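Local coordinates for oligopeptide ABC transporter, periplasmic oligopeptide-binding protein, putative (Thermotoga maritima MSB8, PDB 5IPW) that probably binds oligopeptides in the periplasm and passes them on to a membrane ABC transporter for import, at residues K35-P38 with V39-L43; R65-K68 with G69-D72; E207-K210 with K211-E214; W401-A404 with Y405-Y408; T565-P568 with D569-K572. All blocks are in the same frame, centred on the assembly; numbering follows the deposited sequence.

Contact 1 (K35-P38 with V39-L43); sequences KLPP and VEQRL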
loop_
_atom_site.group_PDB
_atom_site.type_symbol
_atom_site.label_atom_id
_atom_site.label_comp_id
_atom_site.label_asym_id
_atom_site.label_seq_id
_atom_site.Cartn_x
_atom_site.Cartn_y
_atom_site.Cartn_z
ATOM N N LYS A 35 4.768 32.791 -24.709
ATOM C CA LYS A 35 4.026 32.598 -23.457
ATOM C C LYS A 35 4.681 31.618 -22.478
ATOM O O LYS A 35 4.138 31.381 -21.403
ATOM C CB LYS A 35 2.623 32.077 -23.756
ATOM C CG LYS A 35 1.871 32.839 -24.824
ATOM C CD LYS A 35 0.458 32.295 -24.934
ATOM C CE LYS A 35 -0.197 32.665 -26.254
ATOM N NZ LYS A 35 -1.422 31.853 -26.514
ATOM N N LEU A 36 5.811 31.024 -22.857
ATOM C CA LEU A 36 6.528 30.077 -21.994
ATOM C C LEU A 36 8.021 30.187 -22.221
ATOM O O LEU A 36 8.457 30.319 -23.353
ATOM C CB LEU A 36 6.120 28.633 -22.295
ATOM C CG LEU A 36 5.186 27.875 -21.346
ATOM C CD1 LEU A 36 5.157 26.415 -21.766
ATOM C CD2 LEU A 36 5.596 27.976 -19.885
ATOM N N PRO A 37 8.820 30.114 -21.153
ATOM C CA PRO A 37 10.256 29.967 -21.382
ATOM C C PRO A 37 10.568 28.615 -22.038
ATOM O O PRO A 37 9.757 27.688 -21.950
ATOM C CB PRO A 37 10.859 30.037 -19.977
ATOM C CG PRO A 37 9.792 30.597 -19.097
ATOM C CD PRO A 37 8.480 30.252 -19.729
ATOM N N PRO A 38 11.732 28.493 -22.692
ATOM C CA PRO A 38 12.001 27.225 -23.374
ATOM C C PRO A 38 12.345 26.106 -22.392
ATOM O O PRO A 38 12.726 26.373 -21.254
ATOM C CB PRO A 38 13.182 27.559 -24.287
ATOM C CG PRO A 38 13.874 28.721 -23.632
ATOM C CD PRO A 38 12.861 29.438 -22.780
ATOM N N VAL A 39 12.202 24.863 -22.841
ATOM C CA VAL A 39 12.363 23.693 -21.968
ATOM C C VAL A 39 13.678 23.693 -21.165
ATOM O O VAL A 39 13.697 23.294 -19.996
ATOM C CB VAL A 39 12.175 22.370 -22.761
ATOM C CG1 VAL A 39 13.159 22.251 -23.921
ATOM C CG2 VAL A 39 12.282 21.163 -21.844
ATOM N N GLU A 40 14.756 24.168 -21.782
ATOM C CA GLU A 40 16.079 24.209 -21.138
ATOM C C GLU A 40 16.039 25.031 -19.859
ATOM O O GLU A 40 16.707 24.706 -18.868
ATOM C CB GLU A 40 17.127 24.817 -22.083
ATOM C CG GLU A 40 17.496 23.949 -23.277
ATOM C CD GLU A 40 16.507 24.035 -24.438
ATOM O OE1 GLU A 40 15.740 25.037 -24.523
ATOM O OE2 GLU A 40 16.508 23.092 -25.272
ATOM N N GLN A 41 15.251 26.105 -19.908
ATOM C CA GLN A 41 15.052 26.998 -18.776
ATOM C C GLN A 41 14.008 26.471 -17.783
ATOM O O GLN A 41 14.180 26.612 -16.563
ATOM C CB GLN A 41 14.627 28.363 -19.291
ATOM C CG GLN A 41 14.461 29.408 -18.201
ATOM C CD GLN A 41 14.134 30.782 -18.758
ATOM O OE1 GLN A 41 14.512 31.124 -19.896
ATOM N NE2 GLN A 41 13.426 31.584 -17.960
ATOM N N ARG A 42 12.929 25.886 -18.313
ATOM C CA ARG A 42 11.858 25.298 -17.495
ATOM C C ARG A 42 12.340 24.156 -16.606
ATOM O O ARG A 42 11.965 24.072 -15.437
ATOM C CB ARG A 42 10.764 24.731 -18.386
ATOM C CG ARG A 42 9.738 25.715 -18.901
ATOM C CD ARG A 42 8.662 24.944 -19.651
ATOM N NE ARG A 42 8.912 24.992 -21.075
ATOM C CZ ARG A 42 8.765 23.994 -21.937
ATOM N NH1 ARG A 42 8.374 22.784 -21.579
ATOM N NH2 ARG A 42 9.035 24.230 -23.201
ATOM N N LEU A 43 13.134 23.257 -17.180
ATOM C CA LEU A 43 13.686 22.117 -16.432
ATOM C C LEU A 43 14.690 22.557 -15.364
ATOM O O LEU A 43 15.289 23.620 -15.472
ATOM C CB LEU A 43 14.386 21.144 -17.382
ATOM C CG LEU A 43 13.495 20.368 -18.344
ATOM C CD1 LEU A 43 14.335 19.816 -19.478
ATOM C CD2 LEU A 43 12.773 19.244 -17.621
#

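Contact 2 (R65-K68 with G69-D72); sequences RVWK and GPSD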
loop_
_atom_site.group_PDB
_atom_site.type_symbol
_atom_site.label_atom_id
_atom_site.label_comp_id
_atom_site.label_asym_id
_atom_site.label_seq_id
_atom_site.Cartn_x
_atom_site.Cartn_y
_atom_site.Cartn_z
ATOM N N ARG A 65 -10.293 8.505 -18.941
ATOM C CA ARG A 65 -10.689 7.673 -17.816
ATOM C C ARG A 65 -12.105 8.037 -17.382
ATOM O O ARG A 65 -12.740 8.933 -17.951
ATOM C CB ARG A 65 -9.747 7.889 -16.633
ATOM C CG ARG A 65 -8.267 7.713 -16.914
ATOM C CD ARG A 65 -7.461 7.913 -15.629
ATOM N NE ARG A 65 -6.935 6.657 -15.098
ATOM C CZ ARG A 65 -7.085 6.204 -13.853
ATOM N NH1 ARG A 65 -7.754 6.889 -12.940
ATOM N NH2 ARG A 65 -6.540 5.040 -13.509
ATOM N N VAL A 66 -12.586 7.351 -16.353
ATOM C CA VAL A 66 -13.866 7.676 -15.739
ATOM C C VAL A 66 -13.732 7.695 -14.218
ATOM O O VAL A 66 -13.000 6.886 -13.645
ATOM C CB VAL A 66 -14.976 6.669 -16.152
ATOM C CG1 VAL A 66 -15.211 6.722 -17.650
ATOM C CG2 VAL A 66 -14.635 5.251 -15.734
ATOM N N TRP A 67 -14.447 8.613 -13.570
ATOM C CA TRP A 67 -14.505 8.647 -12.098
ATOM C C TRP A 67 -15.906 8.969 -11.548
ATOM O O TRP A 67 -16.820 9.352 -12.289
ATOM C CB TRP A 67 -13.464 9.628 -11.546
ATOM C CG TRP A 67 -13.835 11.088 -11.610
ATOM C CD1 TRP A 67 -14.611 11.713 -12.546
ATOM C CD2 TRP A 67 -13.402 12.110 -10.706
ATOM N NE1 TRP A 67 -14.698 13.056 -12.272
ATOM C CE2 TRP A 67 -13.965 13.326 -11.147
ATOM C CE3 TRP A 67 -12.593 12.113 -9.563
ATOM C CZ2 TRP A 67 -13.748 14.535 -10.484
ATOM C CZ3 TRP A 67 -12.378 13.315 -8.901
ATOM C CH2 TRP A 67 -12.956 14.510 -9.364
ATOM N N LYS A 68 -16.040 8.822 -10.234
ATOM C CA LYS A 68 -17.301 9.058 -9.522
ATOM C C LYS A 68 -17.398 10.464 -8.898
ATOM O O LYS A 68 -18.026 10.643 -7.852
ATOM C CB LYS A 68 -17.472 7.987 -8.444
ATOM C CG LYS A 68 -17.669 6.594 -9.018
ATOM C CD LYS A 68 -17.686 5.534 -7.933
ATOM C CE LYS A 68 -18.039 4.177 -8.515
ATOM N NZ LYS A 68 -17.860 3.099 -7.512
ATOM N N GLY A 69 -16.786 11.454 -9.554
ATOM C CA GLY A 69 -16.794 12.838 -9.087
ATOM C C GLY A 69 -15.904 13.094 -7.878
ATOM O O GLY A 69 -15.165 12.203 -7.442
ATOM N N PRO A 70 -15.991 14.309 -7.307
ATOM C CA PRO A 70 -15.155 14.768 -6.192
ATOM C C PRO A 70 -14.941 13.743 -5.084
ATOM O O PRO A 70 -13.881 13.705 -4.471
ATOM C CB PRO A 70 -15.928 15.972 -5.665
ATOM C CG PRO A 70 -16.581 16.538 -6.884
ATOM C CD PRO A 70 -16.909 15.368 -7.767
ATOM N N SER A 71 -15.957 12.927 -4.837
ATOM C CA SER A 71 -15.869 11.782 -3.935
ATOM C C SER A 71 -14.683 10.871 -4.242
ATOM O O SER A 71 -14.087 10.282 -3.347
ATOM C CB SER A 71 -17.155 10.964 -4.067
ATOM O OG SER A 71 -17.007 9.683 -3.492
ATOM N N ASP A 72 -14.357 10.756 -5.522
ATOM C CA ASP A 72 -13.311 9.860 -6.008
ATOM C C ASP A 72 -11.940 10.555 -6.034
ATOM O O ASP A 72 -11.141 10.335 -6.933
ATOM C CB ASP A 72 -13.707 9.399 -7.421
ATOM C CG ASP A 72 -13.296 7.981 -7.724
ATOM O OD1 ASP A 72 -12.633 7.320 -6.888
ATOM O OD2 ASP A 72 -13.660 7.528 -8.827
#

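Contact 3 (E207-K210 with K211-E214); sequences EIEK and KMVE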
loop_
_atom_site.group_PDB
_atom_site.type_symbol
_atom_site.label_atom_id
_atom_site.label_comp_id
_atom_site.label_asym_id
_atom_site.label_seq_id
_atom_site.Cartn_x
_atom_site.Cartn_y
_atom_site.Cartn_z
ATOM N N GLU A 207 -6.358 40.961 6.409
ATOM C CA GLU A 207 -6.178 40.751 4.977
ATOM C C GLU A 207 -6.726 39.406 4.559
ATOM O O GLU A 207 -7.274 39.275 3.463
ATOM C CB GLU A 207 -4.704 40.864 4.597
ATOM C CG GLU A 207 -4.157 42.270 4.755
ATOM C CD GLU A 207 -4.972 43.290 3.978
ATOM O OE1 GLU A 207 -5.005 43.206 2.726
ATOM O OE2 GLU A 207 -5.589 44.169 4.622
ATOM N N ILE A 208 -6.579 38.418 5.439
ATOM C CA ILE A 208 -7.121 37.084 5.203
ATOM C C ILE A 208 -8.649 37.103 5.164
ATOM O O ILE A 208 -9.255 36.483 4.288
ATOM C CB ILE A 208 -6.630 36.071 6.259
ATOM C CG1 ILE A 208 -5.130 35.829 6.076
ATOM C CG2 ILE A 208 -7.387 34.749 6.142
ATOM C CD1 ILE A 208 -4.495 34.979 7.152
ATOM N N GLU A 209 -9.264 37.819 6.101
ATOM C CA GLU A 209 -10.729 37.909 6.157
ATOM C C GLU A 209 -11.332 38.548 4.912
ATOM O O GLU A 209 -12.448 38.213 4.527
ATOM C CB GLU A 209 -11.194 38.629 7.432
ATOM C CG GLU A 209 -11.253 37.698 8.642
ATOM C CD GLU A 209 -11.254 38.417 9.982
ATOM O OE1 GLU A 209 -11.190 37.719 11.017
ATOM O OE2 GLU A 209 -11.316 39.666 10.011
ATOM N N LYS A 210 -10.582 39.441 4.269
ATOM C CA LYS A 210 -11.043 40.099 3.045
ATOM C C LYS A 210 -11.123 39.157 1.841
ATOM O O LYS A 210 -11.784 39.476 0.851
ATOM C CB LYS A 210 -10.145 41.297 2.720
ATOM C CG LYS A 210 -10.247 42.410 3.751
ATOM C CD LYS A 210 -9.003 43.288 3.805
ATOM C CE LYS A 210 -9.178 44.591 3.034
ATOM N NZ LYS A 210 -8.048 45.528 3.297
ATOM N N LYS A 211 -10.447 38.009 1.929
ATOM C CA LYS A 211 -10.450 36.997 0.860
ATOM C C LYS A 211 -11.398 35.834 1.127
ATOM O O LYS A 211 -11.691 35.046 0.214
ATOM C CB LYS A 211 -9.038 36.458 0.632
ATOM C CG LYS A 211 -8.238 37.271 -0.366
ATOM C CD LYS A 211 -6.771 37.335 0.025
ATOM C CE LYS A 211 -5.954 37.969 -1.084
ATOM N NZ LYS A 211 -4.533 38.129 -0.685
ATOM N N MET A 212 -11.860 35.709 2.368
ATOM C CA MET A 212 -12.934 34.772 2.675
ATOM C C MET A 212 -14.201 35.201 1.962
ATOM O O MET A 212 -14.432 36.388 1.728
ATOM C CB MET A 212 -13.207 34.721 4.167
ATOM C CG MET A 212 -12.162 33.972 4.956
ATOM S SD MET A 212 -12.089 34.664 6.601
ATOM C CE MET A 212 -11.762 33.232 7.582
ATOM N N VAL A 213 -15.019 34.223 1.620
ATOM C CA VAL A 213 -16.283 34.487 0.963
ATOM C C VAL A 213 -17.347 33.902 1.884
ATOM O O VAL A 213 -17.160 32.831 2.473
ATOM C CB VAL A 213 -16.317 33.981 -0.512
ATOM C CG1 VAL A 213 -15.434 32.756 -0.718
ATOM C CG2 VAL A 213 -17.752 33.769 -1.006
ATOM N N GLU A 214 -18.431 34.651 2.055
ATOM C CA GLU A 214 -19.462 34.297 3.024
ATOM C C GLU A 214 -20.352 33.201 2.461
ATOM O O GLU A 214 -20.587 33.140 1.248
ATOM C CB GLU A 214 -20.289 35.527 3.397
ATOM C CG GLU A 214 -19.455 36.662 3.977
ATOM C CD GLU A 214 -20.289 37.843 4.436
ATOM O OE1 GLU A 214 -21.472 37.937 4.043
ATOM O OE2 GLU A 214 -19.757 38.683 5.193
#

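Contact 4 (W401-A404 with Y405-Y408); sequences WEKA and YAEY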
loop_
_atom_site.group_PDB
_atom_site.type_symbol
_atom_site.label_atom_id
_atom_site.label_comp_id
_atom_site.label_asym_id
_atom_site.label_seq_id
_atom_site.Cartn_x
_atom_site.Cartn_y
_atom_site.Cartn_z
ATOM N N TRP A 401 7.958 -20.198 3.045
ATOM C CA TRP A 401 6.752 -19.897 3.817
ATOM C C TRP A 401 5.489 -19.809 2.958
ATOM O O TRP A 401 4.395 -20.058 3.452
ATOM C CB TRP A 401 6.951 -18.605 4.626
ATOM C CG TRP A 401 5.833 -18.272 5.578
ATOM C CD1 TRP A 401 5.034 -19.151 6.249
ATOM C CD2 TRP A 401 5.412 -16.962 5.982
ATOM N NE1 TRP A 401 4.128 -18.472 7.026
ATOM C CE2 TRP A 401 4.339 -17.126 6.882
ATOM C CE3 TRP A 401 5.830 -15.663 5.663
ATOM C CZ2 TRP A 401 3.671 -16.042 7.461
ATOM C CZ3 TRP A 401 5.169 -14.587 6.242
ATOM C CH2 TRP A 401 4.103 -14.786 7.133
ATOM N N GLU A 402 5.619 -19.470 1.680
ATOM C CA GLU A 402 4.465 -19.539 0.786
ATOM C C GLU A 402 3.972 -20.978 0.672
ATOM O O GLU A 402 2.779 -21.208 0.482
ATOM C CB GLU A 402 4.778 -18.987 -0.614
ATOM C CG GLU A 402 3.570 -19.008 -1.563
ATOM C CD GLU A 402 3.867 -18.502 -2.971
ATOM O OE1 GLU A 402 5.051 -18.413 -3.338
ATOM O OE2 GLU A 402 2.910 -18.203 -3.725
ATOM N N LYS A 403 4.893 -21.937 0.779
ATOM C CA LYS A 403 4.552 -23.355 0.616
ATOM C C LYS A 403 4.304 -24.089 1.923
ATOM O O LYS A 403 3.483 -25.007 1.959
ATOM C CB LYS A 403 5.605 -24.087 -0.232
ATOM C CG LYS A 403 5.388 -23.967 -1.740
ATOM C CD LYS A 403 3.909 -23.892 -2.129
ATOM C CE LYS A 403 3.698 -23.351 -3.531
ATOM N NZ LYS A 403 2.321 -22.797 -3.674
ATOM N N ALA A 404 5.019 -23.710 2.982
ATOM C CA ALA A 404 4.634 -24.100 4.338
ATOM C C ALA A 404 4.232 -25.574 4.368
ATOM O O ALA A 404 5.054 -26.452 4.089
ATOM C CB ALA A 404 3.488 -23.213 4.808
ATOM N N TYR A 405 2.976 -25.834 4.723
ATOM C CA TYR A 405 2.352 -27.120 4.531
ATOM C C TYR A 405 1.136 -26.834 3.671
ATOM O O TYR A 405 -0.014 -27.014 4.088
ATOM C CB TYR A 405 1.972 -27.709 5.876
ATOM C CG TYR A 405 3.161 -28.190 6.670
ATOM C CD1 TYR A 405 4.067 -27.293 7.220
ATOM C CD2 TYR A 405 3.377 -29.548 6.876
ATOM C CE1 TYR A 405 5.157 -27.734 7.951
ATOM C CE2 TYR A 405 4.459 -30.005 7.607
ATOM C CZ TYR A 405 5.349 -29.095 8.144
ATOM O OH TYR A 405 6.434 -29.548 8.872
ATOM N N ALA A 406 1.422 -26.360 2.463
ATOM C CA ALA A 406 0.395 -25.923 1.525
ATOM C C ALA A 406 -0.197 -27.063 0.696
ATOM O O ALA A 406 -1.222 -26.866 0.038
ATOM C CB ALA A 406 0.949 -24.843 0.601
ATOM N N GLU A 407 0.428 -28.245 0.730
ATOM C CA GLU A 407 -0.026 -29.384 -0.093
ATOM C C GLU A 407 -1.377 -29.910 0.376
ATOM O O GLU A 407 -1.728 -29.789 1.550
ATOM C CB GLU A 407 0.966 -30.556 -0.077
ATOM C CG GLU A 407 2.422 -30.171 -0.204
ATOM C CD GLU A 407 3.050 -29.892 1.144
ATOM O OE1 GLU A 407 3.347 -30.862 1.867
ATOM O OE2 GLU A 407 3.229 -28.705 1.481
ATOM N N TYR A 408 -2.125 -30.493 -0.553
ATOM C CA TYR A 408 -3.350 -31.212 -0.225
ATOM C C TYR A 408 -3.003 -32.672 0.067
ATOM O O TYR A 408 -3.185 -33.543 -0.783
ATOM C CB TYR A 408 -4.359 -31.105 -1.373
ATOM C CG TYR A 408 -5.596 -31.953 -1.182
ATOM C CD1 TYR A 408 -6.376 -31.835 -0.032
ATOM C CD2 TYR A 408 -5.987 -32.878 -2.147
ATOM C CE1 TYR A 408 -7.507 -32.613 0.152
ATOM C CE2 TYR A 408 -7.121 -33.657 -1.976
ATOM C CZ TYR A 408 -7.879 -33.520 -0.827
ATOM O OH TYR A 408 -9.005 -34.290 -0.656
HETATM O O HOH W 1 5.300 -28.959 3.190
#

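Contact 5 (T565-P568 with D569-K572); sequences TPDP and DKIK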
loop_
_atom_site.group_PDB
_atom_site.type_symbol
_atom_site.label_atom_id
_atom_site.label_comp_id
_atom_site.label_asym_id
_atom_site.label_seq_id
_atom_site.Cartn_x
_atom_site.Cartn_y
_atom_site.Cartn_z
ATOM N N THR A 565 16.603 0.349 12.772
ATOM C CA THR A 565 17.657 0.286 11.751
ATOM C C THR A 565 17.164 0.832 10.387
ATOM O O THR A 565 16.077 0.477 9.938
ATOM C CB THR A 565 18.250 -1.145 11.632
ATOM O OG1 THR A 565 19.376 -1.129 10.746
ATOM C CG2 THR A 565 17.224 -2.167 11.136
ATOM N N PRO A 566 17.957 1.716 9.740
ATOM C CA PRO A 566 17.556 2.346 8.468
ATOM C C PRO A 566 17.933 1.609 7.167
ATOM O O PRO A 566 17.141 1.609 6.222
ATOM C CB PRO A 566 18.283 3.687 8.518
ATOM C CG PRO A 566 19.531 3.398 9.279
ATOM C CD PRO A 566 19.186 2.331 10.283
ATOM N N ASP A 567 19.124 1.009 7.107
ATOM C CA ASP A 567 19.618 0.415 5.849
ATOM C C ASP A 567 18.815 -0.834 5.441
ATOM O O ASP A 567 18.738 -1.792 6.211
ATOM C CB ASP A 567 21.123 0.096 5.926
ATOM C CG ASP A 567 21.465 -0.911 7.012
ATOM O OD1 ASP A 567 21.174 -0.633 8.196
ATOM O OD2 ASP A 567 22.032 -1.975 6.682
ATOM N N PRO A 568 18.229 -0.835 4.220
ATOM C CA PRO A 568 17.277 -1.893 3.864
ATOM C C PRO A 568 17.895 -3.278 3.624
ATOM O O PRO A 568 17.158 -4.239 3.399
ATOM C CB PRO A 568 16.605 -1.368 2.579
ATOM C CG PRO A 568 17.251 -0.061 2.260
ATOM C CD PRO A 568 18.512 0.027 3.062
ATOM N N ASP A 569 19.223 -3.374 3.653
ATOM C CA ASP A 569 19.897 -4.673 3.684
ATOM C C ASP A 569 19.522 -5.402 4.966
ATOM O O ASP A 569 19.059 -6.544 4.930
ATOM C CB ASP A 569 21.423 -4.509 3.637
ATOM C CG ASP A 569 21.920 -3.933 2.321
ATOM O OD1 ASP A 569 21.100 -3.709 1.403
ATOM O OD2 ASP A 569 23.143 -3.700 2.206
ATOM N N LYS A 570 19.722 -4.720 6.094
ATOM C CA LYS A 570 19.463 -5.300 7.413
ATOM C C LYS A 570 17.974 -5.609 7.585
ATOM O O LYS A 570 17.612 -6.633 8.161
ATOM C CB LYS A 570 19.945 -4.367 8.542
ATOM C CG LYS A 570 20.919 -5.004 9.532
ATOM C CD LYS A 570 20.377 -6.267 10.195
ATOM C CE LYS A 570 21.487 -7.081 10.850
ATOM N NZ LYS A 570 21.126 -8.522 10.978
ATOM N N ILE A 571 17.119 -4.729 7.073
ATOM C CA ILE A 571 15.680 -4.949 7.130
ATOM C C ILE A 571 15.347 -6.282 6.461
ATOM O O ILE A 571 14.708 -7.137 7.074
ATOM C CB ILE A 571 14.883 -3.797 6.469
ATOM C CG1 ILE A 571 14.704 -2.629 7.442
ATOM C CG2 ILE A 571 13.499 -4.256 6.035
ATOM C CD1 ILE A 571 15.951 -1.817 7.687
ATOM N N LYS A 572 15.797 -6.457 5.218
ATOM C CA LYS A 572 15.492 -7.665 4.436
ATOM C C LYS A 572 15.973 -8.940 5.136
ATOM O O LYS A 572 15.311 -9.979 5.083
ATOM C CB LYS A 572 16.096 -7.570 3.027
ATOM C CG LYS A 572 15.647 -8.683 2.084
ATOM C CD LYS A 572 15.696 -8.277 0.613
ATOM C CE LYS A 572 14.619 -7.250 0.263
ATOM N NZ LYS A 572 14.311 -7.177 -1.194
#

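Contact 1 (K35-P38 with V39-L43)
Arg42 folds back over the turn that starts its own short helix and gives its NE to Pro37 O, a hydrogen bond of 3.0 Å that is nearly straight (172° at the hydrogen). The oxygen lies at the edge of the guanidinium, in its plane. A bend at chi3 (-98°) turns the end of the arginine back toward the proline pair.

The backbone bonds converge one residue later. Pro38 is the N-cap, and Pro38 O accepts twice: from Arg42 N at 3.0 Å and from Gln41 N at 2.9 Å. These bonds close the first turn of the helix.

The rest is van der Waals contact. Leu36 CD1 sits over one face of the guanidinium, toward its rim, 4.1 Å from Arg42 NE, while Val39 CA covers the opposite face. Gln41 is stretched out, its side chain roughly perpendicular to that of Pro37, with Gln41 CD 3.6 Å from Pro37 CB. Glu40, an exposed residue, bends at chi2, placing Glu40 OE1 3.6 Å from Pro38 CB.

Arg42 NH2 forms a salt bridge with Glu23, so the guanidinium ties the turn to the chain before helix 25-32 as well as to Pro37 O. Leu36 and Arg42 also pack against helix 25-32 through Leu27, and the turn thus joins that helix to helix 39-42.

Contact 2 (R65-K68 with G69-D72)
Trp67 and Gly69 meet face-on as the chain leaves its strand. The glycine passes over one face of the indole, and a CH-pi contact puts Gly69 CA 3.8 Å from the centroid of the five-membered ring of Trp67, 20° off the ring normal. With its positive phi (73°) the glycine backbone runs across the ring, and Gly69 O and Pro70 N lie over the same face, farther out above the six-membered ring. Pro70 adds a looser apolar touch, its CD 4.3 Å from Trp67 CZ2. The ring reaches this place because Trp67 CG stands between the backbone N and the carbonyl carbon (chi1 79°).

At the edge of the indole, in its plane, comes a carbonyl: Asp72 O is 3.5 Å from Trp67 CE3. Asp72 CB also touches Trp67 CE3, at 3.6 Å, so this residue closes the loop against the ring's rim.

The polar link is a single hydrogen bond. Lys68 N donates to Asp72 OD2 over 3.1 Å, reaching that oxygen on the anti side of the carboxylate. The same OD2 is also hydrogen-bonded to His303, and OD1 forms a salt bridge with Arg302; these partners together fix the rotation of the carboxylate and probably keep it ionised. Lys68 NZ, meanwhile, pairs with Asp285.

Strand 62-67 lies at one edge of a mixed four-stranded sheet, bonded to strand 276-281, and Trp67 stacks with Tyr253 of strand 252-257; the turn leads straight into helix 73-80.

Contact 3 (E207-K210 with K211-E214)
The flat peptide carbonyl of Ile208 is met from above its plane by Lys211 N, which donates to Ile208 O at 3.1 Å. Met212 N reaches the same Ile208 O at 3.3 Å, a weak bond, and has a second weak one to Glu209 O. A second flat group, the Glu207 carboxylate, is approached on the syn side of OE2, 20° out of plane, by Lys210 NZ at 3.1 Å. This is a salt bridge between residues of 207-210, with the lysine bent at chi3 (100°) toward the carboxylate.

The side chains of Met212 and Glu209 extend alongside each other in a common direction. The thioether sulfur does the touching: Met212 SD is 3.5 Å from Glu209 CA and 3.8 Å from Glu209 CG. Met212 also packs on Leu223 of helix 220-227, whereas the end of Lys211 turns off to a hydrogen bond with Gln197.

Two of the three backbone bonds across the contact are weak and Ile208 O is shared by two donors, consistent with helical bonding giving way to the loop. Ile208 and Met212 face helix 220-227 through Trp220, while Glu207 and Lys210 form a surface ion pair, probably of modest strength.

Contact 4 (W401-A404 with Y405-Y408)
Tyr405 sits directly after the residue at which helix 399-403 gives out: Ala404 has a positive phi (44°), unusual for a residue with a side chain, and the chain leaves the helical path there. The tyrosine keeps CG beside its backbone N (chi1 -73°), which brings the ring obliquely against the preceding peptide, with Tyr405 CD1 3.3 Å from Ala404 C. A water lies over one face of the Tyr405 ring, about 4.1 Å above the plane and toward the rim.

Ala406 follows, its CB directed back at the helix end. Ala406 CB touches the aliphatic part of Lys403, 4.1 Å from Lys403 CD. The backbone N of Ala406 faces Lys403 O as in a turn-closing hydrogen bond, but that oxygen is crowded in the model and its position is doubtful.

Glu407 bends at chi2 (88°) and curls its carboxylate back over the turn. Here the water links the two segments, donating to Ala404 O at 2.7 Å and to Glu407 OE2 at 2.7 Å. Both of its protons are thereby used, and the carboxylate is tied to the turn without touching it closely: Glu407 OE2 stays 3.7 Å from Lys403 O.

The Tyr405 side chain packs on Gln363, Ser366 and Leu367 of helix 359-367, and Tyr405 O accepts a hydrogen bond from Arg371 at the start of helix 371-379. On the helical side Trp401 rests on helix 568-584, and the turn carries the chain on toward helix 410-420.

Contact 5 (T565-P568 with D569-K572)
Asp567 and Lys570 meet at the N-terminus of helix 568-584, where Asp567 holds the N-cap position. Its backbone oxygen is the main acceptor of the first turn. Lys570 N comes to Asp567 O at 3.1 Å, though at a poor angle (126°), and Ile571 N reaches Asp567 O at 3.5 Å along a straighter line; both bonds are weak. A firmer one follows a residue later: Lys572 N donates to Pro568 O at 3.2 Å with 163° at the hydrogen. Pro568, the first helical residue, has no N-H to offer, which suits a helix start, where amides lack an earlier turn to bond to.

A chi1 near +60° (61°) folds the Asp567 carboxylate back toward its own backbone, and the group runs beside Lys570, with Asp567 OD2 3.7 Å from Lys570 CB. Negative charge here, with Asp569 nearby, would probably interact well with the helix dipole. The lysine ends go elsewhere: Lys572 NZ is satisfied by Pro395 O, while Lys570 NZ has a long, weak ion pair with Glu573.

Underneath, Ile571 is the buried residue of the turn and packs also on Tyr396 and Leu501. The side chains of Thr565 and Ile571 run antiparallel past one another, and the methyl Thr565 CG2 comes to rest 3.7 Å from Ile571 CD1.

Overall arrangement
The five contacts follow one another along the chain without overlap, and none touches another. Each lies where a helix or strand begins or ends: contacts 1 and 5 start helices 39-42 and 568-584, contacts 3 and 4 lie at the C-terminal ends of helices 205-209 and 399-403, and contact 2 leaves strand 62-67. Contacts 1 and 4 are on opposite sides of the chain's centre, their centres about 57 Å apart; contacts 3 and 4 are wider still, about 64 Å between centres. Contacts 4 and 5 are the closest pair, with nearest atoms about 11 Å apart, and helix 568-584 is common to both. The five are thus independent local turns, spread widely over the chain.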